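Local coordinates for protein O-succinylhomoserine sulfhydrylase (Mycobacterium tuberculosis, PDB 3NDN) that probably catalyses the pyridoxal-phosphate-dependent formation of L-homocysteine from O-succinyl-L-homoserine and hydrogen sulfide, the step that feeds methionine biosynthesis, at residues E173-I185 with P307-Q321. Residues are numbered along the deposited sequence; the frame is centred on the assembly and turned at random. Where two conformers were deposited one is given.
Sequences ETPSNPMQSLVDI and PYLPSHPQYDLAKRQ
Leu182 lies over the start of helix 315-321, its CD1 3.8 Å from Ala318 CB and its CB 3.9 Å from Leu317 CD2. The Gln314 side chain, from the N-cap residue of that helix, runs past it in the opposite direction and binds both the backbone N and O of Leu182. Leu182 N gives a nearly straight bond to Gln314 OE1 (2.9 Å, 166° at the hydrogen), while Gln314 NE2 reaches Leu182 O from above the carbonyl plane, off the lone pairs.

Gln321, on the last turn, also uses both ends of its amide, but spans Asp184. Its NE2 donates to Val183 O at 3.0 Å, and its OE1 receives Ile185 N on a lone pair in the carbonyl plane; CG sits between backbone N and carbonyl carbon (chi1 72°). One water joins Gln321 NE2 to Thr174 OG1, which also accepts the bond from Val183 N.

At the other end, His312 NE2 donates to Gln180 O at 2.9 Å and ND1 accepts Gln314 N; the two in-plane bonds together fix the ring's rotation and are consistent with a neutral imidazole protonated on NE2. Gln180 OE1, 3.2 Å from Pro307 CD, is buried without a partner, whereas its NE2 is held by Val328 O and Thr330 OG1. Arg320 NH2 makes a weak 3.4 Å salt bridge to Asp184 OD2, their planes 37° apart, and a water bridges Asp184 OD1 and Arg320 NE.

The contact ties the loop from strand 169-173 of the seven-stranded sheet to helix 185-194 to the segment linking strands 301-305 and 328-333 of the five-stranded one. Its directional bonds come mainly from neutral amides and an imidazole reading main-chain atoms, suggesting that the loop's path is held mostly by neutral groups, the ion pair being a minor addition.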
loop_
_atom_site.group_PDB
_atom_site.type_symbol
_atom_site.label_atom_id
_atom_site.label_comp_id
_atom_site.label_asym_id
_atom_site.label_seq_id
_atom_site.Cartn_x
_atom_site.Cartn_y
_atom_site.Cartn_z
ATOM N N GLU A 173 -5.419 15.884 -30.189
ATOM C CA GLU A 173 -4.178 15.949 -29.387
ATOM C C GLU A 173 -3.192 16.890 -30.082
ATOM O O GLU A 173 -3.154 16.932 -31.319
ATOM C CB GLU A 173 -3.492 14.576 -29.301
ATOM C CG GLU A 173 -4.313 13.434 -28.694
ATOM C CD GLU A 173 -3.773 12.047 -29.080
ATOM O OE1 GLU A 173 -2.547 11.915 -29.346
ATOM O OE2 GLU A 173 -4.579 11.088 -29.121
ATOM N N THR A 174 -2.395 17.631 -29.299
ATOM C CA THR A 174 -1.283 18.439 -29.848
ATOM C C THR A 174 -0.158 18.631 -28.810
ATOM O O THR A 174 -0.441 18.953 -27.661
ATOM C CB THR A 174 -1.751 19.816 -30.443
ATOM O OG1 THR A 174 -0.638 20.485 -31.060
ATOM C CG2 THR A 174 -2.365 20.733 -29.378
ATOM N N PRO A 175 1.103 18.350 -29.186
ATOM C CA PRO A 175 1.579 17.723 -30.438
ATOM C C PRO A 175 1.058 16.283 -30.597
ATOM O O PRO A 175 0.609 15.699 -29.607
ATOM C CB PRO A 175 3.101 17.691 -30.267
ATOM C CG PRO A 175 3.419 18.734 -29.197
ATOM C CD PRO A 175 2.222 18.674 -28.271
ATOM N N SER A 176 1.131 15.733 -31.815
ATOM C CA SER A 176 0.758 14.323 -32.089
ATOM C C SER A 176 1.924 13.380 -31.796
ATOM O O SER A 176 3.049 13.825 -31.589
ATOM C CB SER A 176 0.265 14.127 -33.533
ATOM O OG SER A 176 1.334 14.162 -34.478
ATOM N N ASN A 177 1.651 12.082 -31.774
ATOM C CA ASN A 177 2.667 11.088 -31.448
ATOM C C ASN A 177 2.602 9.944 -32.457
ATOM O O ASN A 177 1.563 9.303 -32.588
ATOM C CB ASN A 177 2.446 10.600 -30.010
ATOM C CG ASN A 177 3.202 9.321 -29.688
ATOM O OD1 ASN A 177 4.365 9.148 -30.059
ATOM N ND2 ASN A 177 2.535 8.417 -28.977
ATOM N N PRO A 178 3.723 9.644 -33.147
ATOM C CA PRO A 178 5.097 10.091 -32.917
ATOM C C PRO A 178 5.636 11.228 -33.784
ATOM O O PRO A 178 6.743 11.691 -33.520
ATOM C CB PRO A 178 5.902 8.827 -33.226
ATOM C CG PRO A 178 5.116 8.196 -34.360
ATOM C CD PRO A 178 3.668 8.548 -34.134
ATOM N N MET A 179 4.887 11.679 -34.791
ATOM C CA MET A 179 5.437 12.655 -35.755
ATOM C C MET A 179 5.466 14.101 -35.238
ATOM O O MET A 179 6.098 14.967 -35.850
ATOM C CB MET A 179 4.729 12.576 -37.116
ATOM C CG MET A 179 4.810 11.209 -37.808
ATOM S SD MET A 179 6.481 10.551 -38.129
ATOM C CE MET A 179 7.108 11.691 -39.349
ATOM N N GLN A 180 4.772 14.357 -34.125
ATOM C CA GLN A 180 4.790 15.675 -33.454
ATOM C C GLN A 180 4.267 16.848 -34.328
ATOM O O GLN A 180 4.822 17.957 -34.312
ATOM C CB GLN A 180 6.163 15.957 -32.786
ATOM C CG GLN A 180 6.776 14.727 -32.052
ATOM C CD GLN A 180 7.833 15.048 -30.976
ATOM O OE1 GLN A 180 7.872 16.144 -30.424
ATOM N NE2 GLN A 180 8.669 14.059 -30.653
ATOM N N SER A 181 3.200 16.566 -35.080
ATOM C CA SER A 181 2.432 17.566 -35.830
ATOM C C SER A 181 1.552 18.352 -34.858
ATOM O O SER A 181 1.062 17.780 -33.868
ATOM C CB SER A 181 1.572 16.841 -36.880
ATOM O OG SER A 181 0.671 17.712 -37.546
ATOM N N LEU A 182 1.339 19.646 -35.125
ATOM C CA LEU A 182 0.533 20.501 -34.229
ATOM C C LEU A 182 -0.865 20.880 -34.755
ATOM O O LEU A 182 -1.106 20.894 -35.966
ATOM C CB LEU A 182 1.302 21.793 -33.857
ATOM C CG LEU A 182 2.770 21.748 -33.397
ATOM C CD1 LEU A 182 3.195 23.086 -32.812
ATOM C CD2 LEU A 182 3.043 20.655 -32.388
ATOM N N VAL A 183 -1.773 21.195 -33.826
ATOM C CA VAL A 183 -3.084 21.785 -34.133
ATOM C C VAL A 183 -3.128 23.208 -33.528
ATOM O O VAL A 183 -2.686 23.406 -32.395
ATOM C CB VAL A 183 -4.241 20.920 -33.554
ATOM C CG1 VAL A 183 -5.602 21.564 -33.813
ATOM C CG2 VAL A 183 -4.198 19.495 -34.136
ATOM N N ASP A 184 -3.623 24.191 -34.289
ATOM C CA ASP A 184 -3.727 25.588 -33.817
ATOM C C ASP A 184 -4.916 25.716 -32.840
ATOM O O ASP A 184 -6.064 25.818 -33.282
ATOM C CB ASP A 184 -3.912 26.531 -35.027
ATOM C CG ASP A 184 -3.692 28.015 -34.696
ATOM O OD1 ASP A 184 -4.064 28.486 -33.608
ATOM O OD2 ASP A 184 -3.183 28.749 -35.574
ATOM N N ILE A 185 -4.650 25.720 -31.533
ATOM C CA ILE A 185 -5.744 25.645 -30.521
ATOM C C ILE A 185 -6.749 26.819 -30.611
ATOM O O ILE A 185 -7.961 26.590 -30.703
ATOM C CB ILE A 185 -5.206 25.470 -29.061
ATOM C CG1 ILE A 185 -4.388 24.180 -28.919
ATOM C CG2 ILE A 185 -6.354 25.479 -28.015
ATOM C CD1 ILE A 185 -3.536 24.123 -27.609
ATOM N N PRO A 307 9.352 20.083 -31.098
ATOM C CA PRO A 307 8.663 21.370 -31.329
ATOM C C PRO A 307 9.478 22.640 -31.033
ATOM O O PRO A 307 9.158 23.693 -31.584
ATOM C CB PRO A 307 7.456 21.296 -30.364
ATOM C CG PRO A 307 7.226 19.833 -30.184
ATOM C CD PRO A 307 8.634 19.280 -30.088
ATOM N N TYR A 308 10.495 22.549 -30.172
ATOM C CA TYR A 308 11.326 23.716 -29.829
ATOM C C TYR A 308 12.686 23.733 -30.569
ATOM O O TYR A 308 13.592 24.508 -30.232
ATOM C CB TYR A 308 11.475 23.869 -28.299
ATOM C CG TYR A 308 10.615 24.978 -27.678
ATOM C CD1 TYR A 308 11.191 25.924 -26.831
ATOM C CD2 TYR A 308 9.252 25.115 -27.985
ATOM C CE1 TYR A 308 10.439 26.958 -26.276
ATOM C CE2 TYR A 308 8.476 26.155 -27.413
ATOM C CZ TYR A 308 9.092 27.073 -26.572
ATOM O OH TYR A 308 8.382 28.108 -25.992
ATOM N N LEU A 309 12.810 22.859 -31.564
ATOM C CA LEU A 309 13.902 22.921 -32.545
ATOM C C LEU A 309 13.490 23.863 -33.696
ATOM O O LEU A 309 12.443 23.647 -34.311
ATOM C CB LEU A 309 14.194 21.502 -33.060
ATOM C CG LEU A 309 15.555 21.119 -33.639
ATOM C CD1 LEU A 309 16.703 21.421 -32.664
ATOM C CD2 LEU A 309 15.540 19.641 -34.054
ATOM N N PRO A 310 14.304 24.912 -33.997
ATOM C CA PRO A 310 13.907 25.936 -34.995
ATOM C C PRO A 310 13.555 25.428 -36.403
ATOM O O PRO A 310 12.778 26.078 -37.115
ATOM C CB PRO A 310 15.105 26.891 -35.020
ATOM C CG PRO A 310 15.697 26.756 -33.640
ATOM C CD PRO A 310 15.546 25.300 -33.295
ATOM N N SER A 311 14.084 24.266 -36.778
ATOM C CA SER A 311 13.739 23.600 -38.041
ATOM C C SER A 311 12.364 22.904 -38.119
ATOM O O SER A 311 11.988 22.416 -39.190
ATOM C CB SER A 311 14.822 22.577 -38.388
ATOM O OG SER A 311 14.914 21.608 -37.365
ATOM N N HIS A 312 11.625 22.820 -37.007
ATOM C CA HIS A 312 10.281 22.233 -37.040
ATOM C C HIS A 312 9.381 23.038 -37.991
ATOM O O HIS A 312 9.384 24.275 -37.931
ATOM C CB HIS A 312 9.666 22.187 -35.623
ATOM C CG HIS A 312 8.422 21.354 -35.522
ATOM N ND1 HIS A 312 7.236 21.707 -36.131
ATOM C CD2 HIS A 312 8.174 20.195 -34.866
ATOM C CE1 HIS A 312 6.318 20.793 -35.871
ATOM N NE2 HIS A 312 6.862 19.864 -35.106
ATOM N N PRO A 313 8.620 22.351 -38.879
ATOM C CA PRO A 313 7.795 23.085 -39.862
ATOM C C PRO A 313 6.758 24.023 -39.236
ATOM O O PRO A 313 6.322 24.975 -39.893
ATOM C CB PRO A 313 7.098 21.979 -40.680
ATOM C CG PRO A 313 7.527 20.688 -40.127
ATOM C CD PRO A 313 8.613 20.894 -39.109
ATOM N N GLN A 314 6.366 23.752 -37.989
ATOM C CA GLN A 314 5.392 24.580 -37.266
ATOM C C GLN A 314 6.005 25.276 -36.039
ATOM O O GLN A 314 5.323 25.492 -35.023
ATOM C CB GLN A 314 4.179 23.741 -36.846
ATOM C CG GLN A 314 3.299 23.275 -38.012
ATOM C CD GLN A 314 2.321 22.187 -37.605
ATOM O OE1 GLN A 314 2.718 21.078 -37.239
ATOM N NE2 GLN A 314 1.036 22.504 -37.659
ATOM N N TYR A 315 7.282 25.631 -36.137
ATOM C CA TYR A 315 8.013 26.252 -35.018
ATOM C C TYR A 315 7.360 27.525 -34.460
ATOM O O TYR A 315 7.294 27.707 -33.235
ATOM C CB TYR A 315 9.456 26.545 -35.424
ATOM C CG TYR A 315 10.320 27.170 -34.346
ATOM C CD1 TYR A 315 10.693 26.446 -33.207
ATOM C CD2 TYR A 315 10.778 28.491 -34.474
ATOM C CE1 TYR A 315 11.494 27.028 -32.211
ATOM C CE2 TYR A 315 11.584 29.081 -33.488
ATOM C CZ TYR A 315 11.937 28.341 -32.367
ATOM O OH TYR A 315 12.735 28.917 -31.412
ATOM N N ASP A 316 6.903 28.412 -35.345
ATOM C CA ASP A 316 6.278 29.655 -34.889
ATOM C C ASP A 316 5.004 29.393 -34.071
ATOM O O ASP A 316 4.762 30.085 -33.086
ATOM C CB ASP A 316 6.003 30.623 -36.049
ATOM C CG ASP A 316 7.284 31.264 -36.610
ATOM O OD1 ASP A 316 8.349 31.249 -35.939
ATOM O OD2 ASP A 316 7.218 31.804 -37.735
ATOM N N LEU A 317 4.208 28.402 -34.484
ATOM C CA LEU A 317 3.012 27.992 -33.732
ATOM C C LEU A 317 3.365 27.360 -32.378
ATOM O O LEU A 317 2.699 27.625 -31.375
ATOM C CB LEU A 317 2.129 27.039 -34.563
ATOM C CG LEU A 317 0.932 26.391 -33.839
ATOM C CD1 LEU A 317 -0.047 27.442 -33.293
ATOM C CD2 LEU A 317 0.203 25.387 -34.742
ATOM N N ALA A 318 4.397 26.523 -32.353
ATOM C CA ALA A 318 4.904 25.947 -31.089
ATOM C C ALA A 318 5.288 27.034 -30.073
ATOM O O ALA A 318 4.937 26.939 -28.878
ATOM C CB ALA A 318 6.083 25.021 -31.357
ATOM N N LYS A 319 5.968 28.076 -30.553
ATOM C CA LYS A 319 6.378 29.210 -29.690
ATOM C C LYS A 319 5.185 30.053 -29.215
ATOM O O LYS A 319 5.246 30.651 -28.140
ATOM C CB LYS A 319 7.424 30.110 -30.379
ATOM C CG LYS A 319 8.808 29.461 -30.641
ATOM C CD LYS A 319 9.667 29.270 -29.377
ATOM C CE LYS A 319 10.331 30.563 -28.913
ATOM N NZ LYS A 319 11.211 30.327 -27.727
ATOM N N ARG A 320 4.112 30.082 -30.009
ATOM C CA ARG A 320 2.884 30.814 -29.680
ATOM C C ARG A 320 2.081 30.159 -28.546
ATOM O O ARG A 320 1.564 30.855 -27.684
ATOM C CB ARG A 320 1.959 30.928 -30.907
ATOM C CG ARG A 320 2.169 32.124 -31.785
ATOM C CD ARG A 320 0.858 32.588 -32.466
ATOM N NE ARG A 320 0.173 31.584 -33.293
ATOM C CZ ARG A 320 0.552 31.206 -34.518
ATOM N NH1 ARG A 320 1.648 31.707 -35.078
ATOM N NH2 ARG A 320 -0.160 30.307 -35.186
ATOM N N GLN A 321 1.970 28.830 -28.553
ATOM C CA GLN A 321 1.059 28.132 -27.617
ATOM C C GLN A 321 1.712 27.190 -26.576
ATOM O O GLN A 321 1.020 26.706 -25.665
ATOM C CB GLN A 321 -0.077 27.414 -28.377
ATOM C CG GLN A 321 0.315 26.163 -29.164
ATOM C CD GLN A 321 -0.842 25.583 -29.989
ATOM O OE1 GLN A 321 -1.820 26.273 -30.288
ATOM N NE2 GLN A 321 -0.722 24.312 -30.367
HETATM O O HOH W 1 1.008 22.003 -29.349
HETATM O O HOH W 2 -3.231 28.657 -30.294
HETATM O O HOH W 3 -2.681 30.345 -32.323
#